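Local coordinates for protein lipase (PDB 3G7N) that hydrolyses triacylglycerols and other acylglycerol lipids at alkaline pH, releasing free fatty acids, as a secreted fungal enzyme of the alpha/beta-hydrolase fold, at residues Thr23-Lys28 / Ala252-Leu257; Ala29-Ile34 / Gly50-Lys55; Asp76-Thr81 / Ile95-His100; Ser91-Met96 / Asn166-Asp171. All blocks are in the same frame, centred on the assembly; numbering follows the deposited sequence.

In the fold
From the N terminus, the chain leaves helix 8-23 and meets its C-terminal tail in interaction 1, closing a loop of more than 220 residues that holds the other three contacts. Interaction 2 follows and closes a short loop at the open end of the hairpin of strands 32-40 and 45-52; the two touch, Phe30 bonding to Cys254 and Ile34 to Gly27. Interactions 3 and 4 lie on the opposite side of the chain's centre. Interaction 3, in series with interaction 2, closes another short loop by pairing strands 79-80 and 95-96. The first segment of interaction 4 runs into that second strand, sharing Ile95 and Met96, and closes a loop of about 70 residues against helix 167-175.

Interaction 1: residues Thr23-Lys28 / Ala252-Leu257; sequences TGCIGK and AGCGYL
The disulfide between Cys25 and Cys254 pins the C-terminal tail to the loop that joins helix 8-23 to the edge strand 28-29 of the central sheet. The two SG atoms are 2.0 Å apart, and the bridge is twisted to a chi3 of -87°, near the relaxed right angle of a disulfide. Past the bridge, Tyr256 reaches back over the tail: its ring lies with one face on Cys254 CB, which sits 3.4 Å above the plane and over the ring centre. The phenol tip arrives at the other segment, where Ile26 N donates to Tyr256 OH (3.0 Å) along a nearly straight path of 164°. Ile26 O lies in the ring plane at the edge, 3.4 Å from Tyr256 CE1. Lys28 is folded back at chi2, chi3 and chi4, and its methylenes close the contact. Lys28 CD is 3.7 Å from Tyr256 CD1, and Lys28 CE lies 3.5 Å from Cys254 O, close to Gly255 O as well. On the helix side a water links Thr23 OG1 to Gly253 O, donating to the carbonyl at 2.8 Å. Arg37 holds the Cys25 carbonyl from outside, while Cys254 pairs through its backbone with Phe30. The covalent link thus fixes the tail to the loop, whereas the tyrosine bond and the lysine methylenes probably set how the tail lies against it, with the water spanning two polar atoms that do not bond directly.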
loop_
_atom_site.group_PDB
_atom_site.type_symbol
_atom_site.label_atom_id
_atom_site.label_comp_id
_atom_site.label_asym_id
_atom_site.label_seq_id
_atom_site.Cartn_x
_atom_site.Cartn_y
_atom_site.Cartn_z
ATOM N N THR A 23 -14.773 0.306 4.517
ATOM C CA THR A 23 -15.985 0.133 5.312
ATOM C C THR A 23 -16.044 1.118 6.474
ATOM O O THR A 23 -17.115 1.619 6.816
ATOM C CB THR A 23 -16.036 -1.301 5.851
ATOM O OG1 THR A 23 -16.153 -2.200 4.754
ATOM C CG2 THR A 23 -17.199 -1.503 6.819
ATOM N N GLY A 24 -14.879 1.520 6.984
ATOM C CA GLY A 24 -14.814 2.387 8.159
ATOM C C GLY A 24 -15.151 1.626 9.427
ATOM O O GLY A 24 -15.767 2.164 10.345
ATOM N N CYS A 25 -14.620 0.417 9.539
ATOM C CA CYS A 25 -14.819 -0.427 10.724
ATOM C C CYS A 25 -14.574 0.312 12.035
ATOM O O CYS A 25 -13.592 1.037 12.156
ATOM C CB CYS A 25 -13.909 -1.650 10.642
ATOM S SG CYS A 25 -14.283 -2.690 9.254
ATOM N N ILE A 26 -15.436 0.043 13.015
ATOM C CA ILE A 26 -15.427 0.616 14.354
ATOM C C ILE A 26 -14.589 -0.290 15.248
ATOM O O ILE A 26 -14.783 -1.501 15.259
ATOM C CB ILE A 26 -16.883 0.601 14.927
ATOM C CG1 ILE A 26 -17.843 1.316 13.972
ATOM C CG2 ILE A 26 -16.939 1.183 16.320
ATOM C CD1 ILE A 26 -17.394 2.732 13.626
ATOM N N GLY A 27 -13.641 0.290 15.979
ATOM C CA GLY A 27 -12.942 -0.427 17.053
ATOM C C GLY A 27 -11.793 -1.289 16.555
ATOM O O GLY A 27 -10.696 -1.270 17.107
ATOM N N LYS A 28 -12.061 -2.093 15.530
ATOM C CA LYS A 28 -11.111 -3.096 15.053
ATOM C C LYS A 28 -11.349 -3.373 13.587
ATOM O O LYS A 28 -12.466 -3.222 13.080
ATOM C CB LYS A 28 -11.195 -4.385 15.862
ATOM C CG LYS A 28 -12.603 -4.855 16.147
ATOM C CD LYS A 28 -13.160 -5.690 14.997
ATOM C CE LYS A 28 -12.526 -7.081 14.908
ATOM N NZ LYS A 28 -12.649 -7.869 16.169
ATOM N N ALA A 252 -15.812 -7.385 2.706
ATOM C CA ALA A 252 -15.185 -8.187 3.744
ATOM C C ALA A 252 -15.834 -8.014 5.121
ATOM O O ALA A 252 -15.627 -8.857 5.990
ATOM C CB ALA A 252 -13.684 -7.903 3.820
ATOM N N GLY A 253 -16.504 -6.897 5.348
ATOM C CA GLY A 253 -16.866 -6.520 6.722
ATOM C C GLY A 253 -15.650 -6.177 7.562
ATOM O O GLY A 253 -14.635 -5.682 7.056
ATOM N N CYS A 254 -15.737 -6.497 8.850
ATOM C CA CYS A 254 -14.758 -6.042 9.827
ATOM C C CYS A 254 -14.173 -7.182 10.666
ATOM O O CYS A 254 -13.370 -6.918 11.557
ATOM C CB CYS A 254 -15.384 -5.009 10.750
ATOM S SG CYS A 254 -15.980 -3.595 9.836
ATOM N N GLY A 255 -14.677 -8.407 10.498
ATOM C CA GLY A 255 -14.322 -9.510 11.392
ATOM C C GLY A 255 -14.972 -9.461 12.770
ATOM O O GLY A 255 -14.404 -9.957 13.753
ATOM N N TYR A 256 -16.097 -8.765 12.900
ATOM C CA TYR A 256 -16.679 -8.555 14.231
ATOM C C TYR A 256 -16.972 -9.870 14.957
ATOM O O TYR A 256 -16.931 -9.911 16.181
ATOM C CB TYR A 256 -17.955 -7.727 14.153
ATOM C CG TYR A 256 -17.760 -6.273 13.777
ATOM C CD1 TYR A 256 -16.823 -5.476 14.428
ATOM C CD2 TYR A 256 -18.540 -5.694 12.790
ATOM C CE1 TYR A 256 -16.687 -4.101 14.105
ATOM C CE2 TYR A 256 -18.416 -4.341 12.467
ATOM C CZ TYR A 256 -17.454 -3.572 13.091
ATOM O OH TYR A 256 -17.340 -2.220 12.773
ATOM N N LEU A 257 -17.411 -10.895 14.234
ATOM C CA LEU A 257 -17.833 -12.146 14.891
ATOM C C LEU A 257 -16.850 -13.285 14.647
ATOM O O LEU A 257 -17.212 -14.464 14.799
ATOM C CB LEU A 257 -19.243 -12.564 14.446
ATOM C CG LEU A 257 -20.338 -11.503 14.600
ATOM C CD1 LEU A 257 -21.711 -12.040 14.158
ATOM C CD2 LEU A 257 -20.417 -11.004 16.041
HETATM O O HOH W 1 -14.900 -4.495 4.509
#

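Interaction 2: residues Ala29-Ile34 / Gly50-Lys55; sequences AFDVTI and GYSTEK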
loop_
_atom_site.group_PDB
_atom_site.type_symbol
_atom_site.label_atom_id
_atom_site.label_comp_id
_atom_site.label_asym_id
_atom_site.label_seq_id
_atom_site.Cartn_x
_atom_site.Cartn_y
_atom_site.Cartn_z
ATOM N N ALA A 29 -10.286 -3.780 12.911
ATOM C CA ALA A 29 -10.392 -4.303 11.561
ATOM C C ALA A 29 -9.726 -5.656 11.631
ATOM O O ALA A 29 -8.509 -5.751 11.730
ATOM C CB ALA A 29 -9.665 -3.393 10.588
ATOM N N PHE A 30 -10.546 -6.705 11.649
ATOM C CA PHE A 30 -10.031 -8.034 11.818
ATOM C C PHE A 30 -9.122 -8.121 13.039
ATOM O O PHE A 30 -9.566 -7.724 14.124
ATOM C CB PHE A 30 -9.415 -8.538 10.510
ATOM C CG PHE A 30 -10.414 -8.598 9.382
ATOM C CD1 PHE A 30 -11.294 -9.668 9.300
ATOM C CD2 PHE A 30 -10.661 -7.480 8.592
ATOM C CE1 PHE A 30 -12.368 -9.630 8.420
ATOM C CE2 PHE A 30 -11.679 -7.490 7.647
ATOM C CZ PHE A 30 -12.556 -8.557 7.592
ATOM N N ASP A 31 -7.874 -8.550 12.894
ATOM C CA ASP A 31 -7.009 -8.719 14.070
ATOM C C ASP A 31 -6.386 -7.395 14.566
ATOM O O ASP A 31 -5.685 -7.376 15.585
ATOM C CB ASP A 31 -5.920 -9.730 13.770
ATOM C CG ASP A 31 -5.078 -9.337 12.576
ATOM O OD1 ASP A 31 -5.580 -9.482 11.435
ATOM O OD2 ASP A 31 -3.941 -8.849 12.748
ATOM N N VAL A 32 -6.594 -6.308 13.829
ATOM C CA VAL A 32 -6.003 -5.010 14.189
ATOM C C VAL A 32 -6.957 -4.189 15.059
ATOM O O VAL A 32 -8.081 -3.847 14.651
ATOM C CB VAL A 32 -5.600 -4.210 12.927
ATOM C CG1 VAL A 32 -5.146 -2.789 13.315
ATOM C CG2 VAL A 32 -4.527 -4.960 12.157
ATOM N N THR A 33 -6.520 -3.884 16.279
ATOM C CA THR A 33 -7.236 -2.944 17.141
ATOM C C THR A 33 -6.875 -1.516 16.723
ATOM O O THR A 33 -5.703 -1.152 16.666
ATOM C CB THR A 33 -6.841 -3.140 18.601
ATOM O OG1 THR A 33 -7.157 -4.483 19.001
ATOM C CG2 THR A 33 -7.581 -2.161 19.502
ATOM N N ILE A 34 -7.880 -0.721 16.369
ATOM C CA ILE A 34 -7.624 0.595 15.798
ATOM C C ILE A 34 -7.529 1.621 16.908
ATOM O O ILE A 34 -8.511 1.828 17.629
ATOM C CB ILE A 34 -8.719 1.002 14.763
ATOM C CG1 ILE A 34 -8.770 0.003 13.591
ATOM C CG2 ILE A 34 -8.449 2.424 14.233
ATOM C CD1 ILE A 34 -10.112 -0.012 12.821
ATOM N N GLY A 50 -3.098 1.194 14.255
ATOM C CA GLY A 50 -3.386 0.392 15.444
ATOM C C GLY A 50 -2.400 -0.747 15.569
ATOM O O GLY A 50 -1.285 -0.653 15.082
ATOM N N TYR A 51 -2.790 -1.760 16.333
ATOM C CA TYR A 51 -1.885 -2.862 16.651
ATOM C C TYR A 51 -2.641 -4.177 16.586
ATOM O O TYR A 51 -3.839 -4.247 16.851
ATOM C CB TYR A 51 -1.241 -2.680 18.038
ATOM C CG TYR A 51 -2.204 -2.724 19.176
ATOM C CD1 TYR A 51 -2.485 -3.922 19.821
ATOM C CD2 TYR A 51 -2.885 -1.586 19.588
ATOM C CE1 TYR A 51 -3.406 -3.980 20.855
ATOM C CE2 TYR A 51 -3.842 -1.636 20.589
ATOM C CZ TYR A 51 -4.098 -2.836 21.227
ATOM O OH TYR A 51 -5.050 -2.895 22.229
ATOM N N SER A 52 -1.896 -5.227 16.251
ATOM C CA SER A 52 -2.413 -6.597 16.255
ATOM C C SER A 52 -1.644 -7.391 17.303
ATOM O O SER A 52 -0.487 -7.712 17.106
ATOM C CB SER A 52 -2.177 -7.233 14.896
ATOM O OG SER A 52 -2.532 -8.622 14.970
ATOM N N THR A 53 -2.356 -7.804 18.350
ATOM C CA THR A 53 -1.793 -8.712 19.357
ATOM C C THR A 53 -1.480 -10.086 18.749
ATOM O O THR A 53 -0.406 -10.638 18.984
ATOM C CB THR A 53 -2.764 -8.892 20.534
ATOM O OG1 THR A 53 -3.155 -7.607 21.033
ATOM C CG2 THR A 53 -2.112 -9.694 21.641
ATOM N N GLU A 54 -2.320 -10.524 17.813
ATOM C CA GLU A 54 -2.149 -11.796 17.120
ATOM C C GLU A 54 -0.864 -11.811 16.311
ATOM O O GLU A 54 -0.102 -12.778 16.355
ATOM C CB GLU A 54 -3.353 -12.079 16.221
ATOM C CG GLU A 54 -3.259 -13.403 15.480
ATOM C CD GLU A 54 -4.463 -13.667 14.600
ATOM O OE1 GLU A 54 -5.576 -13.216 14.954
ATOM O OE2 GLU A 54 -4.260 -14.144 13.462
ATOM N N LYS A 55 -0.626 -10.764 15.524
ATOM C CA LYS A 55 0.528 -10.731 14.629
ATOM C C LYS A 55 1.769 -10.081 15.242
ATOM O O LYS A 55 2.834 -10.087 14.652
ATOM C CB LYS A 55 0.162 -10.016 13.324
ATOM C CG LYS A 55 -0.941 -10.695 12.524
ATOM C CD LYS A 55 -0.521 -12.078 12.007
ATOM C CE LYS A 55 -1.464 -12.547 10.915
ATOM N NZ LYS A 55 -1.133 -13.938 10.501
HETATM O O HOH W 2 -4.982 -9.415 17.330
HETATM O O HOH W 3 -5.205 -6.568 18.591
#
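Thr33 and Tyr51 lie side by side and point the same way, the threonine against one face of the ring. Thr33 CB sits over that face, 4.0 Å from the centroid of Tyr51 and displaced toward the rim, a CH-pi contact; Thr33 CG2 continues to the phenol end, 3.8 Å from Tyr51 OH. A chi1 of 65° sets Tyr51 CG between the backbone N and the carbonyl carbon; from there the ring runs alongside Thr33, and Tyr121 stacks with it. An alanine here would remove the ring and would probably leave Thr33 CB and CG2 without their aromatic cover and Tyr121 without its stacking partner. The backbones beneath form the open end of the antiparallel hairpin of strands 32-40 and 45-52, Thr33 and Tyr51 being a hydrogen-bonded pair bonded both ways. Gly50, opposite Ile34, packs its CA only 3.0 Å from Thr33 O, where a CB would clash. At the strand ends Ser52 OG donates to the anti lone pair of Asp31 OD2 (2.6 Å). The same hydroxyl accepts from Lys55 N, an ST motif, and Arg13 of helix 8-23 forms a salt bridge with Asp31 OD2. Waters link Asp31 O to Glu54 N and Thr53 N.

Interaction 3: residues Asp76-Thr81 / Ile95-His100; sequences DIALIT and IMRGVH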
loop_
_atom_site.group_PDB
_atom_site.type_symbol
_atom_site.label_atom_id
_atom_site.label_comp_id
_atom_site.label_asym_id
_atom_site.label_seq_id
_atom_site.Cartn_x
_atom_site.Cartn_y
_atom_site.Cartn_z
ATOM N N ASP A 76 -3.180 14.397 -9.625
ATOM C CA ASP A 76 -2.129 15.290 -10.062
ATOM C C ASP A 76 -0.837 14.509 -10.320
ATOM O O ASP A 76 -0.228 13.988 -9.392
ATOM C CB ASP A 76 -1.926 16.354 -8.985
ATOM C CG ASP A 76 -1.077 17.513 -9.454
ATOM O OD1 ASP A 76 -0.331 17.344 -10.431
ATOM O OD2 ASP A 76 -0.968 18.485 -8.666
ATOM N N ILE A 77 -0.429 14.398 -11.581
ATOM C CA ILE A 77 0.763 13.641 -11.895
ATOM C C ILE A 77 2.006 14.477 -12.153
ATOM O O ILE A 77 3.032 13.929 -12.513
ATOM C CB ILE A 77 0.572 12.611 -13.021
ATOM C CG1 ILE A 77 0.271 13.301 -14.345
ATOM C CG2 ILE A 77 -0.516 11.614 -12.671
ATOM C CD1 ILE A 77 0.239 12.333 -15.529
ATOM N N ALA A 78 1.971 15.731 -11.721
ATOM C CA ALA A 78 3.192 16.535 -11.701
ATOM C C ALA A 78 4.204 15.939 -10.726
ATOM O O ALA A 78 3.889 15.717 -9.552
ATOM C CB ALA A 78 2.870 17.967 -11.330
ATOM N N LEU A 79 5.428 15.721 -11.189
ATOM C CA LEU A 79 6.492 15.236 -10.309
ATOM C C LEU A 79 7.068 16.380 -9.509
ATOM O O LEU A 79 7.448 17.421 -10.074
ATOM C CB LEU A 79 7.586 14.551 -11.120
ATOM C CG LEU A 79 7.243 13.189 -11.725
ATOM C CD1 LEU A 79 8.398 12.644 -12.556
ATOM C CD2 LEU A 79 6.854 12.178 -10.629
ATOM N N ILE A 80 7.202 16.164 -8.206
ATOM C CA ILE A 80 7.756 17.169 -7.310
ATOM C C ILE A 80 8.834 16.582 -6.414
ATOM O O ILE A 80 9.015 15.358 -6.338
ATOM C CB ILE A 80 6.681 17.886 -6.473
ATOM C CG1 ILE A 80 5.850 16.881 -5.668
ATOM C CG2 ILE A 80 5.728 18.653 -7.376
ATOM C CD1 ILE A 80 6.612 16.209 -4.558
ATOM N N THR A 81 9.653 17.466 -5.857
ATOM C CA THR A 81 10.626 17.086 -4.848
ATOM C C THR A 81 9.926 16.889 -3.513
ATOM O O THR A 81 9.311 17.815 -2.988
ATOM C CB THR A 81 11.717 18.164 -4.716
ATOM O OG1 THR A 81 12.401 18.278 -5.968
ATOM C CG2 THR A 81 12.710 17.779 -3.628
ATOM N N ILE A 95 8.348 12.496 -6.834
ATOM C CA ILE A 95 7.105 11.743 -6.612
ATOM C C ILE A 95 5.961 12.606 -7.114
ATOM O O ILE A 95 6.016 13.837 -7.062
ATOM C CB ILE A 95 6.904 11.460 -5.087
ATOM C CG1 ILE A 95 8.077 10.645 -4.527
ATOM C CG2 ILE A 95 5.578 10.761 -4.831
ATOM C CD1 ILE A 95 8.012 10.447 -2.999
ATOM N N MET A 96 4.897 11.967 -7.593
ATOM C CA MET A 96 3.777 12.732 -8.069
ATOM C C MET A 96 3.082 13.486 -6.936
ATOM O O MET A 96 2.881 12.945 -5.836
ATOM C CB MET A 96 2.798 11.822 -8.825
ATOM C CG MET A 96 2.225 10.665 -8.011
ATOM S SD MET A 96 1.255 9.502 -9.013
ATOM C CE MET A 96 -0.287 10.387 -9.101
ATOM N N ARG A 97 2.649 14.716 -7.210
ATOM C CA ARG A 97 2.021 15.534 -6.192
ATOM C C ARG A 97 0.740 14.878 -5.685
ATOM O O ARG A 97 0.371 15.021 -4.520
ATOM C CB ARG A 97 1.734 16.942 -6.727
ATOM C CG ARG A 97 1.182 17.869 -5.663
ATOM C CD ARG A 97 0.842 19.256 -6.207
ATOM N NE ARG A 97 2.030 20.014 -6.570
ATOM C CZ ARG A 97 2.302 20.423 -7.805
ATOM N NH1 ARG A 97 1.490 20.108 -8.809
ATOM N NH2 ARG A 97 3.378 21.161 -8.038
ATOM N N GLY A 98 0.009 14.215 -6.577
ATOM C CA GLY A 98 -1.249 13.579 -6.199
ATOM C C GLY A 98 -1.148 12.478 -5.163
ATOM O O GLY A 98 -2.174 12.062 -4.620
ATOM N N VAL A 99 0.064 12.001 -4.883
ATOM C CA VAL A 99 0.290 11.075 -3.768
ATOM C C VAL A 99 1.082 11.736 -2.645
ATOM O O VAL A 99 0.763 11.548 -1.475
ATOM C CB VAL A 99 0.972 9.779 -4.245
ATOM C CG1 VAL A 99 1.243 8.834 -3.071
ATOM C CG2 VAL A 99 0.096 9.098 -5.282
ATOM N N HIS A 100 2.115 12.516 -2.976
ATOM C CA HIS A 100 2.844 13.232 -1.939
ATOM C C HIS A 100 1.962 14.159 -1.128
ATOM O O HIS A 100 2.122 14.246 0.100
ATOM C CB HIS A 100 4.036 13.983 -2.530
ATOM C CG HIS A 100 4.790 14.802 -1.522
ATOM N ND1 HIS A 100 5.743 14.271 -0.679
ATOM C CD2 HIS A 100 4.596 16.072 -1.113
ATOM C CE1 HIS A 100 6.195 15.224 0.124
ATOM N NE2 HIS A 100 5.562 16.344 -0.172
#
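Chi1 of -167° in Asp76 and -175° in Arg97 set both CG atoms anti to their backbone N, and chi3 of Arg97 (-69°) bends the chain at NE. Arg97 NH1 donates to the syn lone pair of Asp76 OD2 at 2.9 Å, with the oxygen exactly in the guanidinium plane. One bond carries the salt bridge, the carboxylate being turned well out of the guanidinium plane. The other oxygen, Asp76 OD1, accepts from Ala78 N in an Asx turn, so each carboxylate oxygen has a donor. Ile80 crosses the arginine at about a right angle and lays CG2 over one guanidinium face, 3.5 Å from Arg97 NH2. An alanine in place of Arg97 would probably leave Asp76 OD2 without its charged mate and uncover Ile80 CG2. Next to this, strands 79-80 and 95-96 form a small two-stranded antiparallel sheet, with Ile80 and Ile95 bonded both ways. Strand 95-96 runs straight into helix 97-120, and two amides of its first turn are taken up across the contact: Arg97 N by Ala78 O and Gly98 N by Asp76 O, each at 2.8 Å. A CB on Gly98 would clash with Asp76 O. Ile80 CD1 rests over a face of the His100 ring, 4.2 Å from its centroid. Apart from these, Met96 CE packs against Ile77 CG2 (3.8 Å).

Interaction 4: residues Ser91-Met96 / Asn166-Asp171; sequences SDVKIM and NQAWAD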
loop_
_atom_site.group_PDB
_atom_site.type_symbol
_atom_site.label_atom_id
_atom_site.label_comp_id
_atom_site.label_asym_id
_atom_site.label_seq_id
_atom_site.Cartn_x
_atom_site.Cartn_y
_atom_site.Cartn_z
ATOM N N SER A 91 18.585 13.822 -3.873
ATOM C CA SER A 91 18.203 15.015 -4.621
ATOM C C SER A 91 17.375 14.720 -5.874
ATOM O O SER A 91 16.685 15.610 -6.374
ATOM C CB SER A 91 19.464 15.812 -5.017
ATOM O OG SER A 91 20.247 15.087 -5.957
ATOM N N ASP A 92 17.638 13.584 -6.500
ATOM C CA ASP A 92 16.995 13.274 -7.773
ATOM C C ASP A 92 15.616 12.612 -7.647
ATOM O O ASP A 92 14.915 12.456 -8.638
ATOM C CB ASP A 92 17.917 12.481 -8.705
ATOM C CG ASP A 92 18.425 11.189 -8.084
ATOM O OD1 ASP A 92 18.405 11.056 -6.836
ATOM O OD2 ASP A 92 18.952 10.345 -8.836
ATOM N N VAL A 93 15.202 12.306 -6.422
ATOM C CA VAL A 93 13.928 11.603 -6.206
ATOM C C VAL A 93 12.787 12.554 -6.489
ATOM O O VAL A 93 12.742 13.670 -5.982
ATOM C CB VAL A 93 13.817 11.095 -4.745
ATOM C CG1 VAL A 93 12.365 10.705 -4.406
ATOM C CG2 VAL A 93 14.700 9.905 -4.555
ATOM N N LYS A 94 11.840 12.093 -7.305
ATOM C CA LYS A 94 10.628 12.865 -7.541
ATOM C C LYS A 94 9.418 11.947 -7.397
ATOM O O LYS A 94 9.451 10.816 -7.867
ATOM C CB LYS A 94 10.627 13.460 -8.956
ATOM C CG LYS A 94 11.795 14.409 -9.259
ATOM C CD LYS A 94 11.676 15.684 -8.459
ATOM C CE LYS A 94 12.840 16.628 -8.748
ATOM N NZ LYS A 94 12.800 17.136 -10.147
ATOM N N ILE A 95 8.348 12.496 -6.834
ATOM C CA ILE A 95 7.105 11.743 -6.612
ATOM C C ILE A 95 5.961 12.606 -7.114
ATOM O O ILE A 95 6.016 13.837 -7.062
ATOM C CB ILE A 95 6.904 11.460 -5.087
ATOM C CG1 ILE A 95 8.077 10.645 -4.527
ATOM C CG2 ILE A 95 5.578 10.761 -4.831
ATOM C CD1 ILE A 95 8.012 10.447 -2.999
ATOM N N MET A 96 4.897 11.967 -7.593
ATOM C CA MET A 96 3.777 12.732 -8.069
ATOM C C MET A 96 3.082 13.486 -6.936
ATOM O O MET A 96 2.881 12.945 -5.836
ATOM C CB MET A 96 2.798 11.822 -8.825
ATOM C CG MET A 96 2.225 10.665 -8.011
ATOM S SD MET A 96 1.255 9.502 -9.013
ATOM C CE MET A 96 -0.287 10.387 -9.101
ATOM N N ASN A 166 9.680 8.662 -10.131
ATOM C CA ASN A 166 10.685 8.403 -11.155
ATOM C C ASN A 166 11.614 7.271 -10.766
ATOM O O ASN A 166 11.412 6.617 -9.742
ATOM C CB ASN A 166 11.458 9.676 -11.507
ATOM C CG ASN A 166 12.260 10.239 -10.330
ATOM O OD1 ASN A 166 12.288 9.679 -9.228
ATOM N ND2 ASN A 166 12.948 11.351 -10.580
ATOM N N GLN A 167 12.593 6.959 -11.615
ATOM C CA GLN A 167 13.477 5.844 -11.313
ATOM C C GLN A 167 14.253 6.055 -10.015
ATOM O O GLN A 167 14.477 5.112 -9.262
ATOM C CB GLN A 167 14.451 5.580 -12.461
ATOM C CG GLN A 167 15.290 4.312 -12.270
ATOM C CD GLN A 167 14.476 3.043 -12.398
ATOM O OE1 GLN A 167 13.818 2.815 -13.415
ATOM N NE2 GLN A 167 14.449 2.244 -11.338
ATOM N N ALA A 168 14.624 7.294 -9.731
ATOM C CA ALA A 168 15.360 7.571 -8.495
ATOM C C ALA A 168 14.470 7.271 -7.274
ATOM O O ALA A 168 14.926 6.695 -6.289
ATOM C CB ALA A 168 15.861 9.010 -8.470
ATOM N N TRP A 169 13.175 7.565 -7.398
ATOM C CA TRP A 169 12.210 7.214 -6.353
ATOM C C TRP A 169 12.158 5.708 -6.152
ATOM O O TRP A 169 12.300 5.212 -5.028
ATOM C CB TRP A 169 10.816 7.732 -6.726
ATOM C CG TRP A 169 9.714 6.933 -6.101
ATOM C CD1 TRP A 169 8.898 6.042 -6.730
ATOM C CD2 TRP A 169 9.406 6.858 -4.706
ATOM N NE1 TRP A 169 8.072 5.433 -5.812
ATOM C CE2 TRP A 169 8.348 5.936 -4.566
ATOM C CE3 TRP A 169 9.895 7.507 -3.569
ATOM C CZ2 TRP A 169 7.817 5.592 -3.315
ATOM C CZ3 TRP A 169 9.392 7.140 -2.329
ATOM C CH2 TRP A 169 8.327 6.228 -2.219
ATOM N N ALA A 170 12.026 4.961 -7.245
ATOM C CA ALA A 170 11.914 3.520 -7.129
ATOM C C ALA A 170 13.169 2.923 -6.493
ATOM O O ALA A 170 13.110 1.998 -5.677
ATOM C CB ALA A 170 11.614 2.888 -8.484
ATOM N N ASP A 171 14.316 3.483 -6.873
ATOM C CA ASP A 171 15.598 3.018 -6.344
ATOM C C ASP A 171 15.703 3.299 -4.850
ATOM O O ASP A 171 16.216 2.478 -4.092
ATOM C CB ASP A 171 16.768 3.683 -7.079
ATOM C CG ASP A 171 16.888 3.235 -8.527
ATOM O OD1 ASP A 171 16.354 2.163 -8.872
ATOM O OD2 ASP A 171 17.637 3.888 -9.287
#
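Asn166 grips the backbone of residues 92-94 with both ends of its amide while serving as N-cap of helix 167-175. Asn166 ND2 donates to Asp92 O at 3.0 Å, nearly straight and almost within the amide plane. Asn166 OD1 accepts twice, from Lys94 N (3.1 Å) across the contact and from Trp169 N (2.9 Å) in the capping bond; the two amides reach it from opposite faces of its plane, the lysine amide standing well above that plane. The backbone N of Asn166 donates to Lys94 O. A chi1 of 63° sets Asn166 CG between its backbone N and carbonyl carbon, consistent with OD1 folding back to meet Trp169 N. Here strand 95-96 and the extended chain before it are moored to the first turn of the helix, within the lipase domain. Outside these polar bonds, Ala168 CB packs against the carboxylate of Asp92, and Val93 CG2 approaches Ala168 O. Val93 CG1 lies at the edge of the Trp169 ring, near its plane. The indole also receives Ile95, whose CG1 stands 3.6 Å above the ring plane, offset toward the rim. Further out, Ile140 of helix 133-148 touches both Ile95 and Trp169, and Val143 touches the indole too. The isoleucine tip makes the nearest approach to the indole, Ile95 CD1 lying 3.5 Å from Trp169 CE3.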